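Local coordinates for protein alpha-L-rhamnosidase (Klebsiella oxytoca, PDB 4XHC) that hydrolyses terminal alpha-L-rhamnose from rhamnosides as a family 78 glycoside hydrolase and binds rhamnose in its active-site pocket, at residues 464-476 with 485-497. Sequence-based numbering, arbitrary orientation.
Sequences NTPYLRHHYIAAL and AIAQIKAYWGAMV
Pro466 meets Tyr492 and Trp493 where two antiparallel helices, 466-478 and 482-498, form a helical hairpin of the (alpha/alpha)6 barrel, the catalytic fold of family 78 rhamnosidases. Thr465 caps the first helix: its OG1 accepts from Leu468 N and is hydrogen-bonded to Asp360 OD1, and its side chain lies about 7 Å from the bound rhamnose. Pro466 suits the first turn, which asks for no amide hydrogen; its ring lies against the hydroxyl end of Tyr492, Pro466 CG 3.3 Å from Tyr492 OH, while that hydroxyl bonds to Phe508 O. Arg469 joins an aliphatic stem to a flat cation. A bend at chi2 (-107°) lays the chain over one face of Tyr492, Arg469 CD 3.5 Å from the centroid of the Tyr492 ring in a CH-pi contact, and the guanidinium continues over the CD1-CE1 side, its plane only 14° from the ring's. Tyr472 turns its ring edge to the Gln488 amide, Tyr472 CE2 to Gln488 NE2 3.7 Å. Branched Ile473 is a knob among Ala485, Gln488, Ile489 and Trp493, its CG1 at the indole edge; small Ala485 is consistent with the close backbone approach, Ile473 CA to Ala485 CA 5.6 Å. Gln488 returns the packing as a knob among Arg469, Tyr472, Ile473 and Leu476, its methylenes serving as apolar surface. Leu476 closes the contact, its CD1 4.1 Å from Gln488 CG.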
# COMPACT_ATOMS: atom_id res chain seq x y z
N ASN A 464 14.79 21.39 26.67
CA ASN A 464 14.53 20.11 26.01
C ASN A 464 14.90 20.05 24.54
O ASN A 464 14.83 18.98 23.95
CB ASN A 464 13.05 19.74 26.14
CG ASN A 464 12.71 19.13 27.48
OD1 ASN A 464 13.58 18.77 28.28
ND2 ASN A 464 11.41 19.02 27.75
N THR A 465 15.29 21.17 23.93
CA THR A 465 15.55 21.17 22.48
C THR A 465 16.82 21.93 22.11
O THR A 465 17.22 22.86 22.80
CB THR A 465 14.37 21.79 21.70
OG1 THR A 465 14.15 23.13 22.15
CG2 THR A 465 13.11 20.98 21.92
N PRO A 466 17.48 21.52 21.02
CA PRO A 466 18.56 22.35 20.54
C PRO A 466 18.09 23.74 20.09
O PRO A 466 18.90 24.66 19.98
CB PRO A 466 19.12 21.56 19.36
CG PRO A 466 18.69 20.16 19.60
CD PRO A 466 17.36 20.28 20.25
N TYR A 467 16.79 23.90 19.83
CA TYR A 467 16.20 25.22 19.55
C TYR A 467 16.44 26.20 20.71
O TYR A 467 16.94 27.30 20.50
CB TYR A 467 14.69 25.07 19.29
CG TYR A 467 13.94 26.36 19.08
CD1 TYR A 467 14.07 27.06 17.90
CD2 TYR A 467 13.08 26.85 20.05
CE1 TYR A 467 13.38 28.24 17.68
CE2 TYR A 467 12.38 28.02 19.84
CZ TYR A 467 12.53 28.73 18.65
OH TYR A 467 11.84 29.90 18.43
N LEU A 468 16.09 25.79 21.92
CA LEU A 468 16.29 26.64 23.08
C LEU A 468 17.76 26.76 23.43
O LEU A 468 18.22 27.80 23.89
CB LEU A 468 15.51 26.15 24.29
CG LEU A 468 15.56 27.05 25.52
CD1 LEU A 468 15.21 28.47 25.16
CD2 LEU A 468 14.61 26.53 26.59
N ARG A 469 18.52 25.70 23.19
CA ARG A 469 19.95 25.73 23.47
C ARG A 469 20.66 26.73 22.58
O ARG A 469 21.62 27.36 23.01
CB ARG A 469 20.55 24.36 23.25
CG ARG A 469 20.08 23.34 24.27
CD ARG A 469 21.18 23.01 25.25
NE ARG A 469 20.76 22.00 26.20
CZ ARG A 469 21.56 21.47 27.12
NH1 ARG A 469 22.82 21.87 27.20
NH2 ARG A 469 21.11 20.54 27.96
N HIS A 470 20.20 26.88 21.35
CA HIS A 470 20.75 27.89 20.46
C HIS A 470 20.78 29.25 21.14
O HIS A 470 21.76 29.99 21.03
CB HIS A 470 19.92 28.00 19.19
CG HIS A 470 20.12 29.29 18.45
ND1 HIS A 470 21.15 29.46 17.54
CD2 HIS A 470 19.45 30.46 18.49
CE1 HIS A 470 21.09 30.69 17.05
NE2 HIS A 470 20.07 31.31 17.61
N HIS A 471 19.70 29.57 21.83
CA HIS A 471 19.57 30.87 22.47
C HIS A 471 20.47 31.00 23.69
O HIS A 471 20.99 32.07 23.96
CB HIS A 471 18.10 31.14 22.81
CG HIS A 471 17.23 31.17 21.60
ND1 HIS A 471 16.65 30.04 21.07
CD2 HIS A 471 16.87 32.19 20.78
CE1 HIS A 471 15.96 30.36 19.99
NE2 HIS A 471 16.08 31.65 19.79
N TYR A 472 20.65 29.90 24.40
CA TYR A 472 21.62 29.84 25.50
C TYR A 472 23.02 30.19 24.99
O TYR A 472 23.74 30.96 25.62
CB TYR A 472 21.58 28.44 26.12
CG TYR A 472 22.58 28.19 27.21
CD1 TYR A 472 22.76 29.09 28.25
CD2 TYR A 472 23.33 27.02 27.22
CE1 TYR A 472 23.68 28.85 29.25
CE2 TYR A 472 24.25 26.77 28.23
CZ TYR A 472 24.42 27.69 29.23
OH TYR A 472 25.33 27.43 30.22
N ILE A 473 23.38 29.63 23.84
CA ILE A 473 24.69 29.92 23.23
C ILE A 473 24.80 31.40 22.86
O ILE A 473 25.83 32.03 23.12
CB ILE A 473 24.94 29.07 21.96
CG1 ILE A 473 24.95 27.57 22.31
CG2 ILE A 473 26.25 29.45 21.29
CD1 ILE A 473 25.87 27.21 23.46
N ALA A 474 23.75 31.93 22.26
CA ALA A 474 23.73 33.33 21.84
C ALA A 474 23.90 34.25 23.05
O ALA A 474 24.62 35.25 22.96
CB ALA A 474 22.44 33.64 21.11
N ALA A 475 23.23 33.91 24.15
CA ALA A 475 23.31 34.69 25.38
C ALA A 475 24.73 34.65 25.96
O ALA A 475 25.23 35.67 26.43
CB ALA A 475 22.30 34.21 26.40
N LEU A 476 25.37 33.49 25.93
CA LEU A 476 26.75 33.39 26.39
C LEU A 476 27.66 34.32 25.60
O LEU A 476 28.41 35.10 26.17
CB LEU A 476 27.26 31.95 26.31
CG LEU A 476 26.66 30.98 27.34
CD1 LEU A 476 26.97 29.54 26.97
CD2 LEU A 476 27.16 31.28 28.74
N ALA A 485 30.90 29.30 25.64
CA ALA A 485 30.05 28.99 24.48
C ALA A 485 30.62 27.87 23.61
O ALA A 485 29.88 27.05 23.09
CB ALA A 485 29.82 30.23 23.64
N ILE A 486 31.94 27.86 23.44
CA ILE A 486 32.60 26.79 22.70
C ILE A 486 32.43 25.47 23.44
O ILE A 486 32.00 24.49 22.84
CB ILE A 486 34.10 27.09 22.47
CG1 ILE A 486 34.27 28.24 21.48
CG2 ILE A 486 34.83 25.85 21.95
CD1 ILE A 486 35.64 28.90 21.51
N ALA A 487 32.75 25.45 24.73
CA ALA A 487 32.61 24.23 25.54
C ALA A 487 31.19 23.67 25.52
O ALA A 487 30.99 22.45 25.56
CB ALA A 487 33.06 24.50 26.97
N GLN A 488 30.20 24.57 25.45
CA GLN A 488 28.79 24.18 25.45
C GLN A 488 28.29 23.62 24.13
O GLN A 488 27.41 22.76 24.12
CB GLN A 488 27.90 25.37 25.84
CG GLN A 488 27.69 25.49 27.34
CD GLN A 488 27.03 24.27 27.91
OE1 GLN A 488 27.39 23.82 29.00
NE2 GLN A 488 26.06 23.71 27.18
N ILE A 489 28.82 24.13 23.03
CA ILE A 489 28.52 23.56 21.72
C ILE A 489 29.06 22.13 21.67
O ILE A 489 28.37 21.20 21.26
CB ILE A 489 29.10 24.42 20.58
CG1 ILE A 489 28.30 25.71 20.46
CG2 ILE A 489 29.09 23.65 19.26
CD1 ILE A 489 29.00 26.80 19.68
N LYS A 490 30.30 21.95 22.12
CA LYS A 490 30.95 20.65 22.14
C LYS A 490 30.27 19.63 23.05
O LYS A 490 30.14 18.46 22.68
CB LYS A 490 32.40 20.80 22.58
CG LYS A 490 33.28 21.52 21.59
CD LYS A 490 34.71 21.56 22.11
CE LYS A 490 35.67 22.04 21.05
NZ LYS A 490 36.98 22.33 21.68
N ALA A 491 29.85 20.06 24.24
CA ALA A 491 29.24 19.15 25.20
C ALA A 491 27.88 18.65 24.72
O ALA A 491 27.58 17.46 24.83
CB ALA A 491 29.09 19.83 26.55
N TYR A 492 27.07 19.55 24.19
CA TYR A 492 25.70 19.23 23.78
C TYR A 492 25.63 18.61 22.37
O TYR A 492 25.29 17.44 22.23
CB TYR A 492 24.83 20.48 23.87
CG TYR A 492 23.36 20.27 23.61
CD1 TYR A 492 22.56 19.61 24.52
CD2 TYR A 492 22.77 20.79 22.46
CE1 TYR A 492 21.20 19.44 24.28
CE2 TYR A 492 21.41 20.62 22.21
CZ TYR A 492 20.64 19.95 23.12
OH TYR A 492 19.29 19.81 22.86
N TRP A 493 25.97 19.38 21.34
CA TRP A 493 25.93 18.86 19.96
C TRP A 493 26.98 17.76 19.72
O TRP A 493 26.74 16.84 18.94
CB TRP A 493 26.11 19.97 18.95
CG TRP A 493 24.89 20.82 18.72
CD1 TRP A 493 23.93 20.63 17.79
CD2 TRP A 493 24.52 22.01 19.43
NE1 TRP A 493 22.98 21.60 17.87
CE2 TRP A 493 23.32 22.47 18.86
CE3 TRP A 493 25.09 22.73 20.48
CZ2 TRP A 493 22.68 23.62 19.31
CZ3 TRP A 493 24.45 23.87 20.93
CH2 TRP A 493 23.25 24.30 20.35
N GLY A 494 28.13 17.85 20.38
CA GLY A 494 29.13 16.78 20.31
C GLY A 494 28.64 15.44 20.85
O GLY A 494 29.07 14.38 20.40
N ALA A 495 27.72 15.50 21.82
CA ALA A 495 27.08 14.30 22.36
C ALA A 495 26.25 13.58 21.30
O ALA A 495 26.30 12.36 21.20
CB ALA A 495 26.23 14.63 23.57
N MET A 496 25.49 14.35 20.52
CA MET A 496 24.70 13.79 19.42
C MET A 496 25.62 13.19 18.37
O MET A 496 25.34 12.10 17.86
CB MET A 496 23.78 14.84 18.81
CG MET A 496 22.52 15.10 19.63
SD MET A 496 21.34 16.22 18.86
CE MET A 496 22.15 17.79 19.13
N VAL A 497 26.72 13.86 18.07
CA VAL A 497 27.69 13.32 17.13
C VAL A 497 28.29 12.02 17.65
O VAL A 497 28.31 11.02 16.93
CB VAL A 497 28.82 14.32 16.81
CG1 VAL A 497 29.93 13.64 16.02
CG2 VAL A 497 28.26 15.51 16.06